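Local coordinates for protein transcriptional regulator, putative (Pseudomonas syringae pv. tomato, PDB 2R5F) that probably binds a carbohydrate effector through this domain and regulates transcription accordingly, as a member of the SorC family of DNA-binding regulators, at residues R15-K18 with Q24-V27; A57-G62 with I224-G229; V89-G94 with F102-L107; G188-G191 with Y197-A200; M216-L221 with G246-V251. All blocks are in the same frame, centred on the assembly; numbering follows the deposited sequence.

From the N terminus, contact 1 closes a short turn that lays the first helix on the strand following it. Contact 2 opens next and spans some 160 residues, joining the beginnings of strands 60-63 and 226-230. Inside its loop lie contact 3, a strand with the helix after it, and contact 4, a bulged beta hairpin; these two follow one another in series. Contact 5, helix 218-222 with the loop before strand 251-255, crosses contact 2: it opens inside that loop and closes beyond it. The parts also meet directly: probable backbone hydrogen bonds join Ile61 of contact 2 to Val90 of contact 3, Gly229 of contact 2 to Val251 of contact 5, and Gln24 of contact 1 to Asp250 of contact 5.

Contact 1. Residues R15-K18 with Q24-V27; sequences RLQK and QVIV. With SO4 (sulfate ion), chain C.
Gln17 of helix 10-20 reaches over to strand 24-28 and grips its backbone: Val25 N donates to Gln17 OE1 across 3.0 Å, with 159° at the hydrogen. The N-H meets the oxygen in the plane of the side-chain carbonyl, on a lone pair, which helps to fix the rotation of the amide. Glutamine suits the place because its chain, extended beyond CG, is long enough to bridge helix and strand while its CG methylene packs against Val25. Gln17 CG lies 3.8 Å from Val25 CG2, the two side chains sliding past each other in opposite directions.

Beside this bond is the tightly packed part. Leu16 and Val25 both point into the interface and cross at about a right angle, Leu16 CB touching Val25 CG2 at 4.0 Å while the tip methyl Leu16 CD1 meets the other branch, Val25 CG1. Behind them Leu16 continues onto Ala259 and Leu262 of helix 256-262.

On the solvent side, exposed Arg15 does not touch the strand; the edge of its guanidinium meets a sulfate ion, probably from the crystallisation liquor. Arg15 NH2 stands 2.6 Å from sulfate O1 in a bent bond, and His9 ND1 and Leu12 N hold the same ion. Packing of a helix on a strand of a largely parallel sheet, here next to 251-255, is consistent with the Rossmann-like alpha/beta fold expected for this family.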
# COMPACT_ATOMS: atom_id res chain seq x y z
N ARG A 15 20.91 5.90 0.85
CA ARG A 15 21.40 5.27 -0.40
C ARG A 15 20.25 4.79 -1.31
O ARG A 15 20.29 4.99 -2.52
CB ARG A 15 22.39 4.12 -0.12
CG ARG A 15 23.73 4.59 0.49
CD ARG A 15 24.77 3.45 0.64
NE ARG A 15 24.38 2.51 1.70
CZ ARG A 15 24.78 2.59 2.97
NH1 ARG A 15 25.60 3.57 3.35
NH2 ARG A 15 24.36 1.70 3.86
N LEU A 16 19.24 4.17 -0.70
CA LEU A 16 18.06 3.69 -1.42
C LEU A 16 17.28 4.85 -2.05
O LEU A 16 16.89 4.78 -3.22
CB LEU A 16 17.17 2.85 -0.49
CG LEU A 16 17.72 1.49 -0.03
CD1 LEU A 16 16.70 0.73 0.80
CD2 LEU A 16 18.15 0.64 -1.18
N GLN A 17 17.09 5.93 -1.28
CA GLN A 17 16.47 7.17 -1.79
C GLN A 17 17.22 7.74 -2.99
O GLN A 17 16.60 8.13 -3.96
CB GLN A 17 16.36 8.23 -0.69
CG GLN A 17 15.39 7.84 0.44
CD GLN A 17 15.45 8.75 1.63
OE1 GLN A 17 14.77 8.54 2.62
NE2 GLN A 17 16.26 9.78 1.55
N LYS A 18 18.55 7.77 -2.93
CA LYS A 18 19.35 8.22 -4.07
C LYS A 18 19.32 7.22 -5.24
O LYS A 18 19.15 7.63 -6.38
CB LYS A 18 20.80 8.51 -3.67
CG LYS A 18 20.97 9.77 -2.84
CD LYS A 18 22.42 10.24 -2.73
CE LYS A 18 23.08 9.72 -1.46
NZ LYS A 18 23.96 8.52 -1.69
N GLN A 24 11.30 9.08 0.19
CA GLN A 24 11.53 8.61 1.55
C GLN A 24 11.57 7.11 1.64
O GLN A 24 10.74 6.44 1.06
CB GLN A 24 10.47 9.15 2.52
CG GLN A 24 10.85 8.98 3.98
CD GLN A 24 9.80 9.49 4.94
OE1 GLN A 24 8.62 9.54 4.62
NE2 GLN A 24 10.23 9.88 6.14
N VAL A 25 12.54 6.59 2.37
CA VAL A 25 12.56 5.18 2.71
C VAL A 25 12.71 5.15 4.24
O VAL A 25 13.48 5.91 4.81
CB VAL A 25 13.75 4.46 2.03
CG1 VAL A 25 13.98 3.10 2.62
CG2 VAL A 25 13.61 4.44 0.49
N ILE A 26 11.91 4.31 4.89
CA ILE A 26 11.96 4.10 6.33
C ILE A 26 12.34 2.65 6.49
O ILE A 26 11.67 1.80 5.93
CB ILE A 26 10.58 4.36 6.97
CG1 ILE A 26 10.17 5.82 6.70
CG2 ILE A 26 10.58 3.93 8.45
CD1 ILE A 26 9.14 6.42 7.61
N VAL A 27 13.42 2.37 7.22
CA VAL A 27 13.87 0.99 7.42
C VAL A 27 13.64 0.55 8.87
O VAL A 27 14.06 1.25 9.82
CB VAL A 27 15.36 0.75 6.99
CG1 VAL A 27 15.84 -0.63 7.41
CG2 VAL A 27 15.52 0.90 5.47
S SO4 C . 23.22 1.05 7.58
O1 SO4 C . 24.04 0.99 6.37
O2 SO4 C . 24.04 1.25 8.77
O3 SO4 C . 22.30 2.20 7.48
O4 SO4 C . 22.53 -0.25 7.72

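Contact 2. Residues A57-G62 with I224-G229; sequences AQDHIG and INRVLG
Asp59 and Arg226 meet in a single charged contact, a salt bridge between Asp59 OD2 and Arg226 NH2 at 3.5 Å. The hydrogen bond within it is weak because it is long, although the N-H points well, with 156° at the hydrogen. The approach is one-sided: OD2 comes to the edge of the guanidinium near its plane, while Asp59 OD1 stays 4.1 Å from Arg226 NH2. Carboxylate and guanidinium planes are turned 41° apart, so this is no two-pronged, coplanar pairing.

Other polar bonds hold each partner. Asp59 OD1 is bonded to Thr154 OG1 and OD2 also to Ser56 N, while Arg226 gives NE to Tyr50 OH and NH1, weakly, to Ser54 O.

The backbones contribute no direct pairing between the segments. Strands 60-63 and 226-230 both run parallel to strand 155-162, one along each of its edges, and the long arginine chain spans the gap beside the strand starts, where an acidic residue of modest length can meet it.

Chemically, the pair looks less like a strong isolated ion pair than like one link in a polar network; the opposite charges probably help each other stay ionised in a partly buried setting.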
# COMPACT_ATOMS: atom_id res chain seq x y z
N ALA A 57 -5.70 16.07 7.97
CA ALA A 57 -7.16 15.93 7.99
C ALA A 57 -7.77 16.16 6.61
O ALA A 57 -8.90 15.75 6.35
CB ALA A 57 -7.78 16.87 9.02
N GLN A 58 -6.98 16.78 5.73
CA GLN A 58 -7.37 17.06 4.35
C GLN A 58 -7.10 15.89 3.40
O GLN A 58 -7.59 15.88 2.27
CB GLN A 58 -6.65 18.31 3.85
CG GLN A 58 -7.53 19.55 3.72
CD GLN A 58 -8.37 19.83 4.96
OE1 GLN A 58 -7.85 20.23 6.01
NE2 GLN A 58 -9.68 19.65 4.84
N ASP A 59 -6.35 14.89 3.86
CA ASP A 59 -5.96 13.74 3.03
C ASP A 59 -7.16 12.84 2.70
O ASP A 59 -8.00 12.57 3.56
CB ASP A 59 -4.88 12.90 3.72
CG ASP A 59 -3.44 13.35 3.41
OD1 ASP A 59 -3.16 13.91 2.33
OD2 ASP A 59 -2.57 13.11 4.26
N HIS A 60 -7.23 12.41 1.45
CA HIS A 60 -8.22 11.45 0.98
C HIS A 60 -7.43 10.18 0.73
O HIS A 60 -6.64 10.13 -0.22
CB HIS A 60 -8.82 11.93 -0.34
CG HIS A 60 -9.57 13.23 -0.23
ND1 HIS A 60 -10.93 13.33 -0.47
CD2 HIS A 60 -9.15 14.48 0.08
CE1 HIS A 60 -11.31 14.58 -0.30
NE2 HIS A 60 -10.25 15.30 0.03
N ILE A 61 -7.65 9.17 1.56
CA ILE A 61 -6.84 7.97 1.59
C ILE A 61 -7.41 6.85 0.73
O ILE A 61 -8.61 6.61 0.77
CB ILE A 61 -6.72 7.46 3.04
CG1 ILE A 61 -5.99 8.50 3.90
CG2 ILE A 61 -6.04 6.06 3.05
CD1 ILE A 61 -6.10 8.25 5.36
N GLY A 62 -6.57 6.19 -0.06
CA GLY A 62 -6.99 4.97 -0.76
C GLY A 62 -6.14 3.87 -0.17
O GLY A 62 -4.98 4.10 0.11
N ILE A 224 -0.58 10.16 -8.05
CA ILE A 224 -1.10 10.50 -6.72
C ILE A 224 -0.07 11.30 -5.91
O ILE A 224 1.12 10.95 -5.91
CB ILE A 224 -1.64 9.24 -5.96
CG1 ILE A 224 -2.96 8.80 -6.60
CG2 ILE A 224 -1.87 9.53 -4.48
CD1 ILE A 224 -3.49 7.50 -6.11
N ASN A 225 -0.53 12.38 -5.26
CA ASN A 225 0.31 13.23 -4.40
C ASN A 225 1.40 12.45 -3.62
O ASN A 225 2.55 12.88 -3.54
CB ASN A 225 -0.57 14.05 -3.41
CG ASN A 225 -1.17 15.32 -4.04
OD1 ASN A 225 -2.17 15.87 -3.54
ND2 ASN A 225 -0.56 15.80 -5.12
N ARG A 226 1.02 11.31 -3.06
CA ARG A 226 1.87 10.55 -2.13
C ARG A 226 1.44 9.09 -2.08
O ARG A 226 0.32 8.77 -1.69
CB ARG A 226 1.78 11.21 -0.75
CG ARG A 226 2.50 10.59 0.40
CD ARG A 226 2.80 11.74 1.34
NE ARG A 226 2.64 11.41 2.76
CZ ARG A 226 1.62 11.79 3.52
NH1 ARG A 226 1.59 11.44 4.80
NH2 ARG A 226 0.63 12.52 3.03
N VAL A 227 2.30 8.20 -2.54
CA VAL A 227 2.00 6.76 -2.50
C VAL A 227 2.94 6.10 -1.50
O VAL A 227 4.18 6.17 -1.63
CB VAL A 227 2.09 6.10 -3.89
CG1 VAL A 227 1.82 4.60 -3.83
CG2 VAL A 227 1.11 6.78 -4.85
N LEU A 228 2.33 5.49 -0.48
CA LEU A 228 3.05 4.77 0.56
C LEU A 228 3.06 3.31 0.18
O LEU A 228 1.99 2.70 0.10
CB LEU A 228 2.33 4.98 1.92
CG LEU A 228 2.80 4.36 3.25
CD1 LEU A 228 4.26 4.63 3.52
CD2 LEU A 228 1.99 4.90 4.42
N GLY A 229 4.24 2.75 -0.08
CA GLY A 229 4.41 1.30 -0.19
C GLY A 229 4.82 0.60 1.10
O GLY A 229 5.78 1.02 1.76

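Contact 3. Residues V89-G94 with F102-L107; sequences VVQLLG and FEATLL
Between Gln91 and Thr105, strand 88-94 and helix 101-115 draw closest, their CA atoms 7.3 Å apart, just where the strand is interrupted at Leu92 before resuming at Leu93.

Gln91 carries the contact. Its CG stands anti to the backbone N (chi1 174°) and the chain runs on extended, which sends the flat amide from the strand to the helix surface. There the amide meets Thr105 obliquely: Gln91 OE1 comes to 3.6 Å from Thr105 OG1, a polar neighbourhood too long to count as a hydrogen bond. At the nitrogen end of the amide, Gln91 NE2 rests 4.2 Å from Ala104 CB, a methyl small enough to let the amide come up to the helix.

The firm bonds of the amide lead elsewhere. Gln91 NE2 donates to Leu93 O in its own segment at 3.0 Å, with 155° at the hydrogen, thereby spanning the break in the strand; the donor is tilted 29° from the plane of that carbonyl, while the acceptor Leu93 O lies close to the plane of the glutamine amide. Gln91 OE1 accepts from Leu122 N, just past strand 119-120. Threonine suits its buried helix position because its hydroxyl can turn back, weakly, to Ala101 O of its own helix. Glutamine fits a buried place like this because it can donate and accept at once, so both ends of its amide find partners.

Since strands 88-94 and 119-120 are parallel neighbours joined through helix 101-115, the arrangement belongs to a beta-alpha-beta crossover, the building unit of Rossmann-like folds.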
# COMPACT_ATOMS: atom_id res chain seq x y z
N VAL A 89 -11.68 7.18 3.32
CA VAL A 89 -10.88 6.01 3.06
C VAL A 89 -11.60 5.27 1.93
O VAL A 89 -12.77 4.92 2.07
CB VAL A 89 -10.76 5.11 4.31
CG1 VAL A 89 -10.00 3.80 4.00
CG2 VAL A 89 -10.08 5.90 5.44
N VAL A 90 -10.91 5.11 0.81
CA VAL A 90 -11.48 4.45 -0.38
C VAL A 90 -10.81 3.09 -0.55
O VAL A 90 -9.58 2.96 -0.45
CB VAL A 90 -11.30 5.36 -1.65
CG1 VAL A 90 -11.93 4.72 -2.92
CG2 VAL A 90 -11.87 6.75 -1.37
N GLN A 91 -11.63 2.07 -0.75
CA GLN A 91 -11.14 0.75 -1.09
C GLN A 91 -10.62 0.78 -2.52
O GLN A 91 -11.38 1.11 -3.43
CB GLN A 91 -12.28 -0.25 -0.98
CG GLN A 91 -11.90 -1.62 -1.44
CD GLN A 91 -12.85 -2.65 -0.90
OE1 GLN A 91 -13.85 -2.31 -0.28
NE2 GLN A 91 -12.57 -3.92 -1.15
N LEU A 92 -9.35 0.42 -2.73
CA LEU A 92 -8.74 0.57 -4.07
C LEU A 92 -8.70 -0.69 -4.91
O LEU A 92 -8.21 -0.64 -6.04
CB LEU A 92 -7.31 1.10 -3.97
CG LEU A 92 -7.02 2.50 -3.43
CD1 LEU A 92 -5.52 2.68 -3.44
CD2 LEU A 92 -7.70 3.60 -4.19
N LEU A 93 -9.18 -1.80 -4.36
CA LEU A 93 -9.22 -3.10 -5.06
C LEU A 93 -10.33 -3.94 -4.45
O LEU A 93 -10.43 -4.05 -3.22
CB LEU A 93 -7.89 -3.86 -4.95
CG LEU A 93 -7.88 -5.38 -5.26
CD1 LEU A 93 -8.48 -5.71 -6.60
CD2 LEU A 93 -6.48 -5.97 -5.20
N GLY A 94 -11.16 -4.52 -5.30
CA GLY A 94 -12.24 -5.39 -4.87
C GLY A 94 -12.45 -6.51 -5.87
O GLY A 94 -12.27 -6.33 -7.07
N PHE A 102 -14.76 -10.01 1.66
CA PHE A 102 -15.47 -9.42 2.78
C PHE A 102 -14.53 -8.86 3.81
O PHE A 102 -14.78 -7.79 4.34
CB PHE A 102 -16.36 -10.45 3.47
CG PHE A 102 -17.37 -9.85 4.41
CD1 PHE A 102 -17.96 -8.62 4.13
CD2 PHE A 102 -17.75 -10.53 5.57
CE1 PHE A 102 -18.90 -8.07 4.99
CE2 PHE A 102 -18.69 -9.99 6.43
CZ PHE A 102 -19.28 -8.77 6.14
N GLU A 103 -13.47 -9.61 4.10
CA GLU A 103 -12.42 -9.19 5.01
C GLU A 103 -11.71 -7.94 4.50
O GLU A 103 -11.25 -7.13 5.30
CB GLU A 103 -11.40 -10.31 5.21
CG GLU A 103 -12.00 -11.66 5.64
CD GLU A 103 -12.45 -11.68 7.11
OE1 GLU A 103 -12.43 -10.62 7.78
OE2 GLU A 103 -12.84 -12.78 7.58
N ALA A 104 -11.62 -7.80 3.17
CA ALA A 104 -10.99 -6.62 2.55
C ALA A 104 -11.91 -5.41 2.68
O ALA A 104 -11.45 -4.29 2.92
CB ALA A 104 -10.64 -6.89 1.09
N THR A 105 -13.21 -5.65 2.56
CA THR A 105 -14.21 -4.61 2.80
C THR A 105 -14.22 -4.13 4.26
O THR A 105 -14.15 -2.93 4.54
CB THR A 105 -15.62 -5.10 2.33
OG1 THR A 105 -15.61 -5.23 0.90
CG2 THR A 105 -16.70 -4.13 2.69
N LEU A 106 -14.29 -5.09 5.19
CA LEU A 106 -14.23 -4.82 6.61
C LEU A 106 -12.97 -4.05 7.04
O LEU A 106 -13.02 -3.24 7.96
CB LEU A 106 -14.27 -6.14 7.35
CG LEU A 106 -14.03 -6.10 8.86
CD1 LEU A 106 -15.19 -5.39 9.51
CD2 LEU A 106 -13.88 -7.50 9.40
N LEU A 107 -11.85 -4.33 6.39
CA LEU A 107 -10.59 -3.65 6.72
C LEU A 107 -10.61 -2.18 6.38
O LEU A 107 -10.14 -1.34 7.15
CB LEU A 107 -9.42 -4.33 6.01
CG LEU A 107 -8.06 -3.75 6.39
CD1 LEU A 107 -7.78 -4.15 7.83
CD2 LEU A 107 -6.99 -4.34 5.48

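Contact 4. Residues G188-G191 with Y197-A200; sequences GAVG and YFDA
Phe198 is bonded through its backbone to two successive residues, Val190 and Gly191. Val190 N donates to Phe198 O at 3.0 Å, almost straight at 171°, and Phe198 N returns a bond of 3.1 Å to Gly191 O.

Around these bonds the side chains close in. Phe198 CG sits between its backbone N and carbonyl carbon (chi1 51°), which folds the ring back over Gly191: the carbonyl oxygen of Gly191 lies 3.9 Å above the ring plane, over its centre. Glycine suits this place, for the ring comes down where a side chain would begin. The same oxygen has Tyr197 CD2 at 3.2 Å. Val190 uses its two branches separately, CG2 packing obliquely on the Phe198 ring, with CE1 at 4.1 Å, and CG1 touching Ala200 CB at the same distance. On the Tyr197 side, Ala189 CB rests 3.9 Å from Tyr197 CB.

One residue set against two is a classic beta bulge, placed where the antiparallel hairpin of strands 191-193 and 196-198 opens out; the segments run 107° apart end to end rather than as a flat pair.

Farther along, Gly188 O approaches Asp199 CB at 3.3 Å, and Gly188 has backbone angles that call for glycine. Asp199 turns its carboxylate away from this meeting, and its OD1 receives Gln201 N and Lys203 N, holding the chain just beyond the strand. Behind the hairpin, Val190 leans on Gln238 and Phe198 on Ala243, both of helix 237-245, while Tyr197 packs on Leu163 and Leu184.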
# COMPACT_ATOMS: atom_id res chain seq x y z
N GLY A 188 5.95 -11.31 -18.81
CA GLY A 188 7.01 -10.44 -18.28
C GLY A 188 6.88 -9.95 -16.84
O GLY A 188 7.78 -9.30 -16.32
N ALA A 189 5.76 -10.25 -16.18
CA ALA A 189 5.46 -9.70 -14.84
C ALA A 189 6.28 -10.31 -13.71
O ALA A 189 6.53 -11.52 -13.70
CB ALA A 189 3.98 -9.81 -14.53
N VAL A 190 6.69 -9.44 -12.78
CA VAL A 190 7.44 -9.82 -11.57
C VAL A 190 6.63 -9.54 -10.30
O VAL A 190 6.90 -10.11 -9.25
CB VAL A 190 8.85 -9.09 -11.43
CG1 VAL A 190 9.73 -9.29 -12.66
CG2 VAL A 190 8.69 -7.59 -11.07
N GLY A 191 5.64 -8.66 -10.40
CA GLY A 191 4.89 -8.22 -9.21
C GLY A 191 3.63 -7.45 -9.56
O GLY A 191 3.30 -7.27 -10.73
N TYR A 197 -0.27 -5.64 -12.71
CA TYR A 197 1.05 -6.23 -12.84
C TYR A 197 2.04 -5.36 -13.61
O TYR A 197 1.65 -4.62 -14.50
CB TYR A 197 0.93 -7.65 -13.44
CG TYR A 197 0.34 -8.63 -12.45
CD1 TYR A 197 -1.04 -8.76 -12.28
CD2 TYR A 197 1.17 -9.41 -11.65
CE1 TYR A 197 -1.58 -9.64 -11.34
CE2 TYR A 197 0.64 -10.29 -10.72
CZ TYR A 197 -0.73 -10.41 -10.57
OH TYR A 197 -1.20 -11.30 -9.62
N PHE A 198 3.31 -5.46 -13.24
CA PHE A 198 4.39 -4.71 -13.88
C PHE A 198 5.64 -5.57 -14.02
O PHE A 198 5.78 -6.60 -13.34
CB PHE A 198 4.75 -3.43 -13.10
CG PHE A 198 4.99 -3.66 -11.63
CD1 PHE A 198 6.20 -4.18 -11.18
CD2 PHE A 198 4.01 -3.36 -10.71
CE1 PHE A 198 6.42 -4.41 -9.83
CE2 PHE A 198 4.24 -3.58 -9.34
CZ PHE A 198 5.43 -4.11 -8.90
N ASP A 199 6.54 -5.15 -14.91
CA ASP A 199 7.73 -5.92 -15.18
C ASP A 199 8.90 -5.45 -14.30
O ASP A 199 8.71 -4.59 -13.40
CB ASP A 199 8.04 -6.00 -16.70
CG ASP A 199 8.69 -4.73 -17.27
OD1 ASP A 199 9.13 -3.84 -16.51
OD2 ASP A 199 8.81 -4.66 -18.51
N ALA A 200 10.09 -6.00 -14.55
CA ALA A 200 11.28 -5.74 -13.74
C ALA A 200 11.68 -4.26 -13.71
O ALA A 200 12.33 -3.82 -12.76
CB ALA A 200 12.46 -6.62 -14.18

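Contact 5. Residues M216-L221 with G246-V251; sequences MGLGKL and GGYLDV
The Schellman motif that ends helix 237-245 delivers Tyr248 onto the first turn of helix 218-222, where it packs on Leu218 and Leu221. Gly247 suits the turn by its positive phi, and Gly217 occupies the N-cap of the receiving helix.

Leu218 meets the ring itself. Its methyl CD2 stands over one face of the Tyr248 ring, 4.2 Å from the centroid and 12° off the normal, a CH-pi contact. Lower on the same side chain, Leu218 CB comes to 3.7 Å from Tyr248 CE1, and the backbone oxygen Leu218 O approaches that carbon at 3.5 Å. Gly246 O covers the opposite face, so the ring is sandwiched between a leucine methyl and a carbonyl, which helps to set its orientation; Gly246, having no side chain, leaves space for the ring edge beside it.

Leu221 meets the root of the tyrosine, Leu221 CD2 lying 3.8 Å from Tyr248 CB, and crosses it at about a right angle. A tyrosine serves this buried place well, for its hydroxyl finds a partner in Gly202 O.

Around this cluster, Leu221 continues onto Val227 of strand 226-230 and Ala156 of strand 155-162. Leu221 and Tyr248 both touch Ile193 of strand 191-193, so helix 218-222 lies between the sheet and the loop leading to strand 251-255.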
# COMPACT_ATOMS: atom_id res chain seq x y z
N MSE A 216 -7.68 0.48 -8.84
CA MSE A 216 -6.99 1.60 -9.47
C MSE A 216 -5.85 1.12 -10.36
O MSE A 216 -5.13 0.16 -10.01
CB MSE A 216 -6.44 2.52 -8.39
CG MSE A 216 -6.03 3.87 -8.94
SE MSE A 216 -5.09 4.82 -7.58
CE MSE A 216 -6.61 5.63 -6.67
N GLY A 217 -5.68 1.81 -11.49
CA GLY A 217 -4.65 1.48 -12.49
C GLY A 217 -3.30 2.06 -12.12
O GLY A 217 -3.22 2.92 -11.23
N LEU A 218 -2.24 1.61 -12.79
CA LEU A 218 -0.86 1.99 -12.43
C LEU A 218 -0.52 3.42 -12.82
O LEU A 218 0.17 4.12 -12.08
CB LEU A 218 0.17 1.02 -13.00
CG LEU A 218 0.20 -0.37 -12.37
CD1 LEU A 218 1.06 -1.34 -13.18
CD2 LEU A 218 0.67 -0.31 -10.93
N GLY A 219 -1.01 3.84 -13.99
CA GLY A 219 -0.92 5.22 -14.44
C GLY A 219 -1.58 6.19 -13.47
O GLY A 219 -0.98 7.21 -13.14
N LYS A 220 -2.79 5.89 -13.03
CA LYS A 220 -3.48 6.69 -12.01
C LYS A 220 -2.65 6.74 -10.71
O LYS A 220 -2.54 7.80 -10.07
CB LYS A 220 -4.89 6.16 -11.73
CG LYS A 220 -5.89 6.32 -12.87
CD LYS A 220 -7.28 5.74 -12.53
CE LYS A 220 -7.34 4.20 -12.70
NZ LYS A 220 -7.16 3.82 -14.15
N LEU A 221 -2.06 5.61 -10.34
CA LEU A 221 -1.28 5.51 -9.11
C LEU A 221 -0.09 6.45 -9.15
O LEU A 221 0.18 7.17 -8.20
CB LEU A 221 -0.81 4.07 -8.90
CG LEU A 221 -0.08 3.70 -7.61
CD1 LEU A 221 -1.02 3.74 -6.40
CD2 LEU A 221 0.60 2.35 -7.77
N GLY A 246 9.44 1.80 -11.57
CA GLY A 246 8.27 2.35 -12.29
C GLY A 246 7.81 3.69 -11.75
O GLY A 246 6.91 4.33 -12.30
N GLY A 247 8.43 4.11 -10.65
CA GLY A 247 8.12 5.37 -9.99
C GLY A 247 6.80 5.40 -9.24
O GLY A 247 6.23 6.48 -9.06
N TYR A 248 6.31 4.25 -8.79
CA TYR A 248 4.97 4.20 -8.20
C TYR A 248 4.95 4.68 -6.76
O TYR A 248 3.96 5.19 -6.30
CB TYR A 248 4.32 2.81 -8.34
CG TYR A 248 4.21 2.36 -9.79
CD1 TYR A 248 3.38 3.03 -10.70
CD2 TYR A 248 4.98 1.30 -10.26
CE1 TYR A 248 3.30 2.63 -12.03
CE2 TYR A 248 4.91 0.89 -11.58
CZ TYR A 248 4.08 1.55 -12.45
OH TYR A 248 4.04 1.12 -13.75
N LEU A 249 6.08 4.56 -6.07
CA LEU A 249 6.15 4.86 -4.66
C LEU A 249 6.83 6.19 -4.36
O LEU A 249 7.80 6.58 -5.03
CB LEU A 249 6.92 3.74 -3.94
CG LEU A 249 6.41 2.32 -4.18
CD1 LEU A 249 7.28 1.34 -3.43
CD2 LEU A 249 4.88 2.22 -3.76
N ASP A 250 6.31 6.88 -3.35
CA ASP A 250 6.92 8.07 -2.79
C ASP A 250 7.54 7.81 -1.41
O ASP A 250 8.49 8.46 -1.02
CB ASP A 250 5.85 9.16 -2.72
CG ASP A 250 5.33 9.53 -4.10
OD1 ASP A 250 6.11 10.15 -4.86
OD2 ASP A 250 4.17 9.16 -4.44
N VAL A 251 6.96 6.87 -0.67
CA VAL A 251 7.47 6.40 0.61
C VAL A 251 7.45 4.88 0.58
O VAL A 251 6.47 4.26 0.16
CB VAL A 251 6.61 6.93 1.81
CG1 VAL A 251 7.24 6.54 3.19
CG2 VAL A 251 6.39 8.46 1.70